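Local coordinates for tryptophane-5-halogenase (Microbispora sp. ATCC PTA-5024, PDB 5UAO), which probably catalyses the FAD-dependent chlorination of a tryptophan at carbon 5 in the lanthipeptide precursor of NAI-107, at residues A[276-284]-A[405-416]. Numbering follows the deposited sequence.
Sequences ATTMNAGWC and YRFNGRLDTPFW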
ATOM      1  N   ALA A 276      16.303   8.213 -23.764  1.00 23.67           N
ATOM      2  CA  ALA A 276      14.969   8.355 -24.346  1.00 24.28           C
ATOM      3  C   ALA A 276      14.919   9.715 -24.996  1.00 24.76           C
ATOM      4  O   ALA A 276      15.010  10.748 -24.301  1.00 21.80           O
ATOM      5  CB  ALA A 276      13.921   8.276 -23.262  1.00 22.33           C
ATOM      6  N   THR A 277      14.795   9.701 -26.332  1.00 24.55           N
ATOM      7  CA  THR A 277      14.904  10.915 -27.144  1.00 22.62           C
ATOM      8  C   THR A 277      13.565  11.212 -27.808  1.00 21.92           C
ATOM      9  O   THR A 277      13.041  10.358 -28.541  1.00 25.10           O
ATOM     10  CB  THR A 277      15.999  10.674 -28.231  1.00 24.37           C
ATOM     11  OG1 THR A 277      17.283  10.447 -27.606  1.00 24.75           O
ATOM     12  CG2 THR A 277      16.169  11.789 -29.145  1.00 23.84           C
ATOM     13  N   THR A 278      13.085  12.425 -27.669  1.00 21.93           N
ATOM     14  CA  THR A 278      11.801  12.803 -28.275  1.00 22.13           C
ATOM     15  C   THR A 278      12.002  12.863 -29.809  1.00 25.03           C
ATOM     16  O   THR A 278      13.023  13.369 -30.264  1.00 22.93           O
ATOM     17  CB  THR A 278      11.354  14.139 -27.770  1.00 20.85           C
ATOM     18  OG1 THR A 278      11.152  14.118 -26.352  1.00 22.94           O
ATOM     19  CG2 THR A 278       9.979  14.568 -28.363  1.00 22.82           C
ATOM     20  N   MET A 279      11.022  12.340 -30.563  1.00 22.90           N
ATOM     21  CA  MET A 279      11.049  12.222 -31.990  1.00 23.17           C
ATOM     22  C   MET A 279       9.721  12.848 -32.484  1.00 22.88           C
ATOM     23  O   MET A 279       8.887  13.274 -31.676  1.00 23.98           O
ATOM     24  CB  MET A 279      11.125  10.750 -32.426  1.00 22.70           C
ATOM     25  CG  MET A 279      12.372   9.957 -31.948  1.00 23.13           C
ATOM     26  SD  MET A 279      13.853  10.562 -32.786  1.00 26.33           S
ATOM     27  CE  MET A 279      13.759   9.594 -34.273  1.00 24.96           C
ATOM     28  N   ASN A 280       9.573  12.974 -33.787  1.00 22.96           N
ATOM     29  CA  ASN A 280       8.421  13.744 -34.313  1.00 26.33           C
ATOM     30  C   ASN A 280       7.075  13.088 -34.032  1.00 24.82           C
ATOM     31  O   ASN A 280       6.061  13.771 -33.858  1.00 28.34           O
ATOM     32  CB  ASN A 280       8.585  13.984 -35.820  1.00 25.74           C
ATOM     33  CG  ASN A 280       9.743  14.953 -36.150  1.00 26.16           C
ATOM     34  OD1 ASN A 280      10.107  15.771 -35.342  1.00 27.48           O
ATOM     35  ND2 ASN A 280      10.278  14.861 -37.374  1.00 25.80           N
ATOM     36  N   ALA A 281       7.069  11.766 -34.027  1.00 26.08           N
ATOM     37  CA  ALA A 281       5.830  10.996 -33.823  1.00 24.72           C
ATOM     38  C   ALA A 281       5.999   9.922 -32.745  1.00 25.51           C
ATOM     39  O   ALA A 281       5.371   8.841 -32.836  1.00 24.52           O
ATOM     40  CB  ALA A 281       5.474  10.360 -35.139  1.00 27.27           C
ATOM     41  N   GLY A 282       6.763  10.222 -31.678  1.00 22.93           N
ATOM     42  CA  GLY A 282       7.056   9.242 -30.629  1.00 23.11           C
ATOM     43  C   GLY A 282       8.420   9.513 -30.043  1.00 22.99           C
ATOM     44  O   GLY A 282       8.760  10.685 -29.812  1.00 25.18           O
ATOM     45  N   TRP A 283       9.200   8.453 -29.824  1.00 22.78           N
ATOM     46  CA  TRP A 283      10.493   8.652 -29.168  1.00 21.66           C
ATOM     47  C   TRP A 283      11.394   7.479 -29.500  1.00 21.84           C
ATOM     48  O   TRP A 283      10.913   6.398 -29.886  1.00 21.42           O
ATOM     49  CB  TRP A 283      10.282   8.792 -27.614  1.00 22.46           C
ATOM     50  CG  TRP A 283       9.755   7.510 -26.958  1.00 22.34           C
ATOM     51  CD1 TRP A 283       8.470   7.075 -26.938  1.00 23.81           C
ATOM     52  CD2 TRP A 283      10.530   6.454 -26.356  1.00 22.23           C
ATOM     53  NE1 TRP A 283       8.385   5.838 -26.333  1.00 25.21           N
ATOM     54  CE2 TRP A 283       9.634   5.448 -25.951  1.00 22.43           C
ATOM     55  CE3 TRP A 283      11.906   6.316 -26.022  1.00 24.44           C
ATOM     56  CZ2 TRP A 283      10.054   4.286 -25.295  1.00 25.52           C
ATOM     57  CZ3 TRP A 283      12.316   5.180 -25.357  1.00 23.22           C
ATOM     58  CH2 TRP A 283      11.395   4.180 -24.986  1.00 22.00           C
ATOM     59  N   CYS A 284      12.702   7.637 -29.230  1.00 21.26           N
ATOM     60  CA  CYS A 284      13.655   6.642 -29.616  1.00 20.55           C
ATOM     61  C   CYS A 284      14.548   6.264 -28.432  1.00 21.30           C
ATOM     62  O   CYS A 284      15.036   7.127 -27.741  1.00 24.25           O
ATOM     63  CB  CYS A 284      14.508   7.136 -30.824  1.00 21.22           C
ATOM     64  SG  CYS A 284      15.589   5.877 -31.537  1.00 26.27           S
ATOM     65  N   TYR A 405       3.900  11.642 -21.564  1.00 24.13           N
ATOM     66  CA  TYR A 405       3.342  12.128 -22.808  1.00 24.22           C
ATOM     67  C   TYR A 405       2.619  13.447 -22.719  1.00 24.45           C
ATOM     68  O   TYR A 405       2.867  14.340 -23.538  1.00 26.75           O
ATOM     69  CB  TYR A 405       2.408  11.078 -23.462  1.00 25.77           C
ATOM     70  CG  TYR A 405       3.171  10.049 -24.286  1.00 25.07           C
ATOM     71  CD1 TYR A 405       3.589  10.341 -25.575  1.00 28.10           C
ATOM     72  CD2 TYR A 405       3.540   8.814 -23.725  1.00 27.13           C
ATOM     73  CE1 TYR A 405       4.294   9.435 -26.294  1.00 29.86           C
ATOM     74  CE2 TYR A 405       4.227   7.893 -24.439  1.00 27.42           C
ATOM     75  CZ  TYR A 405       4.607   8.227 -25.718  1.00 27.36           C
ATOM     76  OH  TYR A 405       5.295   7.368 -26.422  1.00 28.54           O
ATOM     77  N   ARG A 406       1.777  13.611 -21.694  1.00 27.14           N
ATOM     78  CA  ARG A 406       0.922  14.790 -21.549  1.00 25.06           C
ATOM     79  C   ARG A 406       1.743  16.073 -21.430  1.00 29.82           C
ATOM     80  O   ARG A 406       1.259  17.146 -21.822  1.00 24.57           O
ATOM     81  CB  ARG A 406       0.104  14.632 -20.268  1.00 27.57           C
ATOM     82  CG  ARG A 406      -0.885  15.746 -19.982  1.00 31.00           C
ATOM     83  CD  ARG A 406      -2.068  15.591 -20.885  1.00 37.04           C
ATOM     84  NE  ARG A 406      -2.875  16.787 -20.929  1.00 39.51           N
ATOM     85  CZ  ARG A 406      -4.210  16.788 -21.044  1.00 45.05           C
ATOM     86  NH1 ARG A 406      -4.907  15.661 -21.087  1.00 43.93           N
ATOM     87  NH2 ARG A 406      -4.863  17.926 -21.087  1.00 40.68           N
ATOM     88  N   PHE A 407       2.952  16.001 -20.839  1.00 25.36           N
ATOM     89  CA  PHE A 407       3.663  17.223 -20.457  1.00 25.82           C
ATOM     90  C   PHE A 407       4.995  17.445 -21.218  1.00 30.44           C
ATOM     91  O   PHE A 407       5.861  18.229 -20.760  1.00 27.97           O
ATOM     92  CB  PHE A 407       3.908  17.236 -18.961  1.00 27.05           C
ATOM     93  CG  PHE A 407       2.653  17.164 -18.141  1.00 29.96           C
ATOM     94  CD1 PHE A 407       1.736  18.206 -18.172  1.00 32.59           C
ATOM     95  CD2 PHE A 407       2.380  16.067 -17.356  1.00 31.76           C
ATOM     96  CE1 PHE A 407       0.598  18.169 -17.392  1.00 36.21           C
ATOM     97  CE2 PHE A 407       1.223  15.976 -16.626  1.00 32.70           C
ATOM     98  CZ  PHE A 407       0.332  17.062 -16.615  1.00 38.76           C
ATOM     99  N   ASN A 408       5.152  16.745 -22.358  1.00 25.35           N
ATOM    100  CA  ASN A 408       6.378  16.858 -23.109  1.00 26.19           C
ATOM    101  C   ASN A 408       6.313  18.020 -24.098  1.00 24.26           C
ATOM    102  O   ASN A 408       5.909  17.871 -25.256  1.00 25.67           O
ATOM    103  CB  ASN A 408       6.748  15.513 -23.814  1.00 23.64           C
ATOM    104  CG  ASN A 408       8.133  15.580 -24.478  1.00 25.20           C
ATOM    105  OD1 ASN A 408       8.755  16.630 -24.437  1.00 24.71           O
ATOM    106  ND2 ASN A 408       8.546  14.512 -25.147  1.00 24.24           N
ATOM    107  N   GLY A 409       6.751  19.185 -23.640  1.00 29.61           N
ATOM    108  CA  GLY A 409       6.780  20.386 -24.475  1.00 28.39           C
ATOM    109  C   GLY A 409       7.918  20.572 -25.452  1.00 30.61           C
ATOM    110  O   GLY A 409       8.162  21.701 -25.880  1.00 36.15           O
ATOM    111  N   ARG A 410       8.662  19.518 -25.812  1.00 30.41           N
ATOM    112  CA  ARG A 410       9.873  19.677 -26.593  1.00 30.47           C
ATOM    113  C   ARG A 410       9.571  20.041 -28.047  1.00 32.80           C
ATOM    114  O   ARG A 410      10.281  20.875 -28.593  1.00 29.09           O
ATOM    115  CB  ARG A 410      10.722  18.392 -26.590  1.00 29.02           C
ATOM    116  CG  ARG A 410      12.146  18.543 -27.109  1.00 29.77           C
ATOM    117  CD  ARG A 410      13.027  17.443 -26.578  1.00 27.52           C
ATOM    118  NE  ARG A 410      14.467  17.701 -26.709  1.00 35.06           N
ATOM    119  CZ  ARG A 410      15.233  18.304 -25.803  1.00 35.56           C
ATOM    120  NH1 ARG A 410      14.769  18.682 -24.624  1.00 34.02           N
ATOM    121  NH2 ARG A 410      16.511  18.474 -26.040  1.00 39.43           N
ATOM    122  N   LEU A 411       8.607  19.356 -28.706  1.00 29.87           N
ATOM    123  CA  LEU A 411       8.433  19.490 -30.161  1.00 30.74           C
ATOM    124  C   LEU A 411       7.036  20.002 -30.525  1.00 33.93           C
ATOM    125  O   LEU A 411       6.090  19.777 -29.785  1.00 33.36           O
ATOM    126  CB  LEU A 411       8.724  18.173 -30.888  1.00 27.43           C
ATOM    127  CG  LEU A 411      10.144  17.632 -30.761  1.00 26.98           C
ATOM    128  CD1 LEU A 411      10.274  16.366 -31.636  1.00 27.37           C
ATOM    129  CD2 LEU A 411      11.190  18.654 -31.132  1.00 31.32           C
ATOM    130  N   ASP A 412       6.917  20.708 -31.639  1.00 36.16           N
ATOM    131  CA  ASP A 412       5.592  21.269 -32.060  1.00 40.11           C
ATOM    132  C   ASP A 412       4.922  20.517 -33.249  1.00 39.81           C
ATOM    133  O   ASP A 412       4.171  21.088 -34.043  1.00 54.09           O
ATOM    134  CB  ASP A 412       5.702  22.796 -32.306  1.00 46.44           C
ATOM    135  CG  ASP A 412       5.782  23.629 -30.978  1.00 65.89           C
ATOM    136  OD1 ASP A 412       5.452  23.115 -29.876  1.00 80.25           O
ATOM    137  OD2 ASP A 412       6.177  24.820 -31.022  1.00 78.56           O
ATOM    138  N   THR A 413       5.090  19.219 -33.288  1.00 34.31           N
ATOM    139  CA  THR A 413       4.588  18.373 -34.371  1.00 29.16           C
ATOM    140  C   THR A 413       3.133  17.967 -34.061  1.00 29.88           C
ATOM    141  O   THR A 413       2.702  18.042 -32.921  1.00 32.70           O
ATOM    142  CB  THR A 413       5.432  17.088 -34.507  1.00 31.89           C
ATOM    143  OG1 THR A 413       5.295  16.319 -33.298  1.00 30.98           O
ATOM    144  CG2 THR A 413       6.924  17.406 -34.800  1.00 32.61           C
ATOM    145  N   PRO A 414       2.374  17.537 -35.085  1.00 32.68           N
ATOM    146  CA  PRO A 414       0.957  17.203 -34.831  1.00 34.77           C
ATOM    147  C   PRO A 414       0.839  16.056 -33.798  1.00 31.90           C
ATOM    148  O   PRO A 414      -0.015  16.141 -32.915  1.00 28.91           O
ATOM    149  CB  PRO A 414       0.411  16.818 -36.217  1.00 35.97           C
ATOM    150  CG  PRO A 414       1.360  17.426 -37.216  1.00 34.28           C
ATOM    151  CD  PRO A 414       2.725  17.422 -36.514  1.00 36.15           C
ATOM    152  N   PHE A 415       1.718  15.040 -33.856  1.00 32.93           N
ATOM    153  CA  PHE A 415       1.738  14.005 -32.779  1.00 28.39           C
ATOM    154  C   PHE A 415       1.869  14.626 -31.392  1.00 26.63           C
ATOM    155  O   PHE A 415       1.096  14.263 -30.483  1.00 28.14           O
ATOM    156  CB  PHE A 415       2.802  12.939 -32.994  1.00 28.15           C
ATOM    157  CG  PHE A 415       2.888  11.975 -31.861  1.00 27.17           C
ATOM    158  CD1 PHE A 415       2.057  10.875 -31.824  1.00 31.73           C
ATOM    159  CD2 PHE A 415       3.726  12.200 -30.783  1.00 27.75           C
ATOM    160  CE1 PHE A 415       2.083  10.009 -30.741  1.00 30.35           C
ATOM    161  CE2 PHE A 415       3.808  11.292 -29.725  1.00 29.41           C
ATOM    162  CZ  PHE A 415       2.967  10.195 -29.703  1.00 31.35           C
ATOM    163  N   TRP A 416       2.778  15.587 -31.187  1.00 24.71           N
ATOM    164  CA  TRP A 416       3.056  16.078 -29.878  1.00 25.29           C
ATOM    165  C   TRP A 416       2.043  17.083 -29.407  1.00 28.07           C
ATOM    166  O   TRP A 416       1.679  17.115 -28.229  1.00 24.53           O
ATOM    167  CB  TRP A 416       4.501  16.575 -29.720  1.00 27.95           C
ATOM    168  CG  TRP A 416       5.467  15.370 -29.482  1.00 23.89           C
ATOM    169  CD1 TRP A 416       6.346  14.863 -30.352  1.00 25.27           C
ATOM    170  CD2 TRP A 416       5.528  14.521 -28.311  1.00 24.64           C
ATOM    171  NE1 TRP A 416       6.969  13.762 -29.831  1.00 26.14           N
ATOM    172  CE2 TRP A 416       6.465  13.522 -28.578  1.00 24.46           C
ATOM    173  CE3 TRP A 416       4.848  14.494 -27.091  1.00 23.96           C
ATOM    174  CZ2 TRP A 416       6.743  12.489 -27.670  1.00 24.95           C
ATOM    175  CZ3 TRP A 416       5.136  13.478 -26.163  1.00 22.42           C
ATOM    176  CH2 TRP A 416       6.099  12.491 -26.479  1.00 21.91           C
TER
HETATM  177  O   HOH W   1      14.618  15.468 -28.936  1.00 30.79           O
HETATM  178  O   HOH W   2       3.624  14.273 -35.794  1.00 33.13           O
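The carbonyl oxygen of N280 accepts twice: T413 OG1 donates from 2.7 Å, in the carbonyl plane on a lone pair, and a water that also takes the F415 amide hydrogen donates to it. With chi1 at 64°, T413 OG1 sits between its own backbone N and carbonyl carbon, where it can both reach N280 and accept a weak capping bond from W416 N; T413 is thus the N-cap of helix 414-422. The turn at N280-A281 is thereby tied to the N-terminus of that helix. W416 NE1 donates to M279 O at 2.7 Å, nearly along the C=O axis (170°) and 8° from the indole plane. T278 CG2 lies 3.2 Å above one indole face, toward the rim, and F415 CE2 covers the opposite face. The F415 ring in turn lays a face on the A281-G282 peptide, with CE2 3.7 Å from G282 N. Over the same indole face as T278 CG2, N408 ND2 donates to T278 OG1 (2.9 Å), which lies in the plane of the N408 amide, while G110 N and R410 N both donate to N408 OD1, the latter closing an Asx turn. A leucine in place of W416 would probably leave M279 O without its donor and a gap between T278 and F415. In the hairpin of strands 274-279 and 282-288, side-chain donors thus satisfy M279 O and N280 O, whereas buried G282 N, under the F415 face, has no partner in the model.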